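Local coordinates for hypothetical protein APE0754 (Aeropyrum pernix, PDB 1TUA) that is of unknown function but carries K Homology domains and so probably binds RNA, at residues K3-L15 with V39-E51. Residues are numbered along the deposited sequence; the frame is centred on the assembly and turned at random.
Sequences KPRIYVKVKPERL and VDTENSMVIVEPE
Ile-47 lies over one face of the Tyr-7 ring. Its CG2 is 4.3 Å from the ring centroid, almost straight above it, a CH-pi contact. Ile-47 CD1 comes within 3.3 Å of Tyr-7 CE1, and Met-45 CG sits at the ring edge. The Arg-5 guanidinium carries Lys-3 CG over one face. A water lies in plane at its edge; Glu-49 OE2 is at the edge but tilted out of plane. Arg-5 NE donates to the anti lone pair of Glu-49 OE2 at 2.7 Å in a bent salt bridge (137°), with the two planes 51° apart. The water also bonds both Arg-5 NH2 and Glu-49 OE2, closing a second link around this pair.

The backbones under these groups pair antiparallel. Ile-6 with Val-48 and Val-8 with Val-46 are the hydrogen-bonded pairs, and Val-8 N to Val-46 O is 2.7 Å. Ile-6 and Val-8 point to the face packed on helix 57-72.

At the far end, chi1 of -162° turns Ser-44 OG from its own N to above the Val-10 carbonyl plane, where it donates to Val-10 O at 2.7 Å. Lys-9 NZ reaches Val-10 O from the opposite face at 2.8 Å. Val-10 N bonds Ser-44 O. Leu-15 CD1 meets Val-39 CG1 tip to tip, bringing the start of helix 15-19 against the hairpin. There Ser-44 and Met-45 form a G1 beta bulge opposite Asp-40.

Strand 6-9 is an outer strand of the three, beside the central strand 45-50. This 1-3-2 antiparallel sheet backed by helices is that of a type I KH domain.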
loop_
_atom_site.group_PDB
_atom_site.type_symbol
_atom_site.label_atom_id
_atom_site.label_comp_id
_atom_site.label_asym_id
_atom_site.label_seq_id
_atom_site.Cartn_x
_atom_site.Cartn_y
_atom_site.Cartn_z
ATOM N N LYS A 3 7.801 19.981 17.034
ATOM C CA LYS A 3 6.622 19.835 16.185
ATOM C C LYS A 3 6.525 18.370 15.790
ATOM O O LYS A 3 7.479 17.607 15.974
ATOM C CB LYS A 3 6.748 20.706 14.932
ATOM C CG LYS A 3 7.876 20.303 13.999
ATOM C CD LYS A 3 8.000 21.256 12.811
ATOM C CE LYS A 3 8.426 22.639 13.253
ATOM N NZ LYS A 3 8.720 23.521 12.086
ATOM N N PRO A 4 5.362 17.944 15.279
ATOM C CA PRO A 4 5.252 16.539 14.881
ATOM C C PRO A 4 6.186 16.334 13.695
ATOM O O PRO A 4 6.263 17.176 12.799
ATOM C CB PRO A 4 3.784 16.396 14.481
ATOM C CG PRO A 4 3.092 17.465 15.305
ATOM C CD PRO A 4 4.054 18.623 15.206
ATOM N N ARG A 5 6.922 15.234 13.713
ATOM C CA ARG A 5 7.837 14.913 12.630
ATOM C C ARG A 5 7.769 13.415 12.433
ATOM O O ARG A 5 7.901 12.655 13.391
ATOM C CB ARG A 5 9.281 15.302 12.981
ATOM C CG ARG A 5 9.522 16.784 13.118
ATOM C CD ARG A 5 11.019 17.081 13.245
ATOM N NE ARG A 5 11.286 18.518 13.243
ATOM C CZ ARG A 5 11.197 19.302 14.313
ATOM N NH1 ARG A 5 10.852 18.793 15.493
ATOM N NH2 ARG A 5 11.438 20.602 14.200
ATOM N N ILE A 6 7.539 12.994 11.196
ATOM C CA ILE A 6 7.486 11.573 10.899
ATOM C C ILE A 6 8.651 11.232 9.976
ATOM O O ILE A 6 8.741 11.730 8.850
ATOM C CB ILE A 6 6.147 11.180 10.230
ATOM C CG1 ILE A 6 4.987 11.499 11.181
ATOM C CG2 ILE A 6 6.153 9.693 9.875
ATOM C CD1 ILE A 6 3.618 11.067 10.677
ATOM N N TYR A 7 9.558 10.403 10.478
ATOM C CA TYR A 7 10.715 9.967 9.712
ATOM C C TYR A 7 10.332 8.717 8.938
ATOM O O TYR A 7 9.791 7.765 9.501
ATOM C CB TYR A 7 11.879 9.653 10.654
ATOM C CG TYR A 7 12.488 10.878 11.280
ATOM C CD1 TYR A 7 13.731 11.349 10.861
ATOM C CD2 TYR A 7 11.817 11.581 12.280
ATOM C CE1 TYR A 7 14.296 12.494 11.422
ATOM C CE2 TYR A 7 12.373 12.733 12.849
ATOM C CZ TYR A 7 13.613 13.181 12.411
ATOM O OH TYR A 7 14.172 14.313 12.959
ATOM N N VAL A 8 10.601 8.723 7.642
ATOM C CA VAL A 8 10.283 7.575 6.810
ATOM C C VAL A 8 11.548 7.090 6.104
ATOM O O VAL A 8 12.133 7.813 5.294
ATOM C CB VAL A 8 9.225 7.941 5.743
ATOM C CG1 VAL A 8 8.875 6.715 4.908
ATOM C CG2 VAL A 8 7.991 8.508 6.415
ATOM N N LYS A 9 11.974 5.872 6.429
ATOM C CA LYS A 9 13.157 5.305 5.796
ATOM C C LYS A 9 12.735 4.874 4.401
ATOM O O LYS A 9 11.737 4.179 4.240
ATOM C CB LYS A 9 13.662 4.092 6.578
ATOM C CG LYS A 9 14.922 3.452 5.989
ATOM C CD LYS A 9 16.116 4.406 6.039
ATOM C CE LYS A 9 17.317 3.847 5.286
ATOM N NZ LYS A 9 17.002 3.624 3.846
ATOM N N VAL A 10 13.481 5.295 3.390
ATOM C CA VAL A 10 13.144 4.936 2.018
ATOM C C VAL A 10 14.213 4.026 1.416
ATOM O O VAL A 10 15.404 4.223 1.651
ATOM C CB VAL A 10 12.992 6.213 1.141
ATOM C CG1 VAL A 10 12.788 5.837 -0.316
ATOM C CG2 VAL A 10 11.805 7.043 1.643
ATOM N N LYS A 11 13.786 3.012 0.666
ATOM C CA LYS A 11 14.739 2.113 0.024
ATOM C C LYS A 11 15.593 3.005 -0.872
ATOM O O LYS A 11 15.066 3.793 -1.653
ATOM C CB LYS A 11 14.009 1.061 -0.815
ATOM C CG LYS A 11 13.115 0.117 -0.002
ATOM C CD LYS A 11 12.505 -0.986 -0.886
ATOM C CE LYS A 11 11.463 -1.835 -0.143
ATOM N NZ LYS A 11 12.034 -2.657 0.966
ATOM N N PRO A 12 16.924 2.908 -0.761
ATOM C CA PRO A 12 17.809 3.742 -1.585
ATOM C C PRO A 12 17.441 3.778 -3.069
ATOM O O PRO A 12 17.476 4.836 -3.700
ATOM C CB PRO A 12 19.188 3.128 -1.340
ATOM C CG PRO A 12 19.082 2.633 0.067
ATOM C CD PRO A 12 17.706 1.994 0.089
ATOM N N GLU A 13 17.077 2.619 -3.614
ATOM C CA GLU A 13 16.718 2.500 -5.023
ATOM C C GLU A 13 15.387 3.169 -5.379
ATOM O O GLU A 13 15.012 3.226 -6.552
ATOM C CB GLU A 13 16.671 1.018 -5.429
ATOM C CG GLU A 13 15.613 0.192 -4.696
ATOM C CD GLU A 13 16.137 -0.514 -3.445
ATOM O OE1 GLU A 13 16.932 0.084 -2.679
ATOM O OE2 GLU A 13 15.734 -1.679 -3.223
ATOM N N ARG A 14 14.675 3.680 -4.379
ATOM C CA ARG A 14 13.396 4.335 -4.634
ATOM C C ARG A 14 13.387 5.812 -4.256
ATOM O O ARG A 14 12.376 6.490 -4.428
ATOM C CB ARG A 14 12.269 3.620 -3.875
ATOM C CG ARG A 14 11.991 2.217 -4.360
ATOM C CD ARG A 14 11.438 2.251 -5.759
ATOM N NE ARG A 14 10.051 2.709 -5.779
ATOM C CZ ARG A 14 9.407 3.102 -6.872
ATOM N NH1 ARG A 14 10.025 3.101 -8.046
ATOM N NH2 ARG A 14 8.139 3.481 -6.793
ATOM N N LEU A 15 14.511 6.324 -3.759
ATOM C CA LEU A 15 14.569 7.726 -3.346
ATOM C C LEU A 15 14.255 8.669 -4.503
ATOM O O LEU A 15 13.631 9.715 -4.314
ATOM C CB LEU A 15 15.942 8.045 -2.749
ATOM C CG LEU A 15 16.015 9.338 -1.937
ATOM C CD1 LEU A 15 14.969 9.321 -0.818
ATOM C CD2 LEU A 15 17.413 9.491 -1.358
ATOM N N VAL A 39 14.515 15.730 2.518
ATOM C CA VAL A 39 15.188 14.497 2.153
ATOM C C VAL A 39 16.651 14.456 2.577
ATOM O O VAL A 39 17.385 15.431 2.415
ATOM C CB VAL A 39 15.118 14.284 0.629
ATOM C CG1 VAL A 39 15.759 12.956 0.257
ATOM C CG2 VAL A 39 13.674 14.339 0.164
ATOM N N ASP A 40 17.059 13.320 3.130
ATOM C CA ASP A 40 18.436 13.094 3.553
ATOM C C ASP A 40 18.933 12.010 2.597
ATOM O O ASP A 40 18.810 10.821 2.893
ATOM C CB ASP A 40 18.464 12.573 4.989
ATOM C CG ASP A 40 19.874 12.360 5.508
ATOM O OD1 ASP A 40 20.759 11.958 4.718
ATOM O OD2 ASP A 40 20.092 12.580 6.719
ATOM N N THR A 41 19.482 12.413 1.453
ATOM C CA THR A 41 19.942 11.447 0.457
ATOM C C THR A 41 20.999 10.475 0.969
ATOM O O THR A 41 20.951 9.281 0.672
ATOM C CB THR A 41 20.505 12.145 -0.794
ATOM O OG1 THR A 41 21.699 12.847 -0.447
ATOM C CG2 THR A 41 19.497 13.124 -1.356
ATOM N N GLU A 42 21.954 10.987 1.735
ATOM C CA GLU A 42 23.018 10.147 2.264
ATOM C C GLU A 42 22.502 9.023 3.160
ATOM O O GLU A 42 23.059 7.925 3.167
ATOM C CB GLU A 42 24.024 11.016 3.016
ATOM C CG GLU A 42 24.857 11.886 2.083
ATOM C CD GLU A 42 25.591 13.001 2.806
ATOM O OE1 GLU A 42 26.263 12.719 3.825
ATOM O OE2 GLU A 42 25.499 14.162 2.347
ATOM N N ASN A 43 21.432 9.294 3.903
ATOM C CA ASN A 43 20.851 8.296 4.793
ATOM C C ASN A 43 19.564 7.706 4.214
ATOM O O ASN A 43 18.955 6.825 4.820
ATOM C CB ASN A 43 20.561 8.924 6.156
ATOM C CG ASN A 43 21.792 9.557 6.778
ATOM O OD1 ASN A 43 21.709 10.242 7.799
ATOM N ND2 ASN A 43 22.946 9.328 6.164
ATOM N N SER A 44 19.166 8.191 3.038
ATOM C CA SER A 44 17.947 7.737 2.365
ATOM C C SER A 44 16.792 7.734 3.369
ATOM O O SER A 44 16.097 6.730 3.564
ATOM C CB SER A 44 18.153 6.338 1.782
ATOM O OG SER A 44 17.169 6.058 0.805
ATOM N N MET A 45 16.611 8.885 4.003
ATOM C CA MET A 45 15.587 9.086 5.012
ATOM C C MET A 45 14.812 10.341 4.627
ATOM O O MET A 45 15.384 11.319 4.141
ATOM C CB MET A 45 16.257 9.277 6.376
ATOM C CG MET A 45 15.324 9.514 7.543
ATOM S SD MET A 45 14.451 8.031 8.064
ATOM C CE MET A 45 15.739 7.202 9.035
ATOM N N VAL A 46 13.503 10.303 4.828
ATOM C CA VAL A 46 12.656 11.438 4.513
ATOM C C VAL A 46 11.983 11.893 5.808
ATOM O O VAL A 46 11.631 11.069 6.651
ATOM C CB VAL A 46 11.601 11.026 3.453
ATOM C CG1 VAL A 46 10.522 12.092 3.319
ATOM C CG2 VAL A 46 12.305 10.791 2.103
ATOM N N ILE A 47 11.849 13.200 5.992
ATOM C CA ILE A 47 11.196 13.725 7.185
ATOM C C ILE A 47 9.974 14.527 6.750
ATOM O O ILE A 47 10.079 15.431 5.923
ATOM C CB ILE A 47 12.133 14.646 7.994
ATOM C CG1 ILE A 47 13.443 13.916 8.288
ATOM C CG2 ILE A 47 11.447 15.068 9.294
ATOM C CD1 ILE A 47 14.478 14.768 8.986
ATOM N N VAL A 48 8.819 14.182 7.308
ATOM C CA VAL A 48 7.572 14.862 6.982
ATOM C C VAL A 48 7.149 15.716 8.176
ATOM O O VAL A 48 7.062 15.219 9.295
ATOM C CB VAL A 48 6.446 13.844 6.668
ATOM C CG1 VAL A 48 5.197 14.578 6.218
ATOM C CG2 VAL A 48 6.913 12.859 5.590
ATOM N N GLU A 49 6.909 17.002 7.930
ATOM C CA GLU A 49 6.493 17.929 8.975
ATOM C C GLU A 49 5.319 18.769 8.496
ATOM O O GLU A 49 5.128 18.958 7.300
ATOM C CB GLU A 49 7.607 18.919 9.313
ATOM C CG GLU A 49 8.956 18.344 9.637
ATOM C CD GLU A 49 9.974 19.455 9.810
ATOM O OE1 GLU A 49 10.018 20.348 8.936
ATOM O OE2 GLU A 49 10.721 19.441 10.810
ATOM N N PRO A 50 4.521 19.296 9.434
ATOM C CA PRO A 50 3.387 20.129 9.030
ATOM C C PRO A 50 3.950 21.518 8.706
ATOM O O PRO A 50 4.971 21.917 9.274
ATOM C CB PRO A 50 2.504 20.135 10.277
ATOM C CG PRO A 50 3.513 20.074 11.394
ATOM C CD PRO A 50 4.510 19.046 10.889
ATOM N N GLU A 51 3.316 22.248 7.793
ATOM C CA GLU A 51 3.807 23.586 7.454
ATOM C C GLU A 51 3.396 24.596 8.531
ATOM O O GLU A 51 4.011 25.656 8.661
ATOM C CB GLU A 51 3.274 24.028 6.086
ATOM C CG GLU A 51 1.765 24.208 6.018
ATOM C CD GLU A 51 1.270 24.560 4.619
ATOM O OE1 GLU A 51 1.994 24.305 3.633
ATOM O OE2 GLU A 51 0.140 25.075 4.501
HETATM O O HOH W 1 11.613 21.998 11.506
HETATM O O HOH W 2 7.466 22.872 9.188
#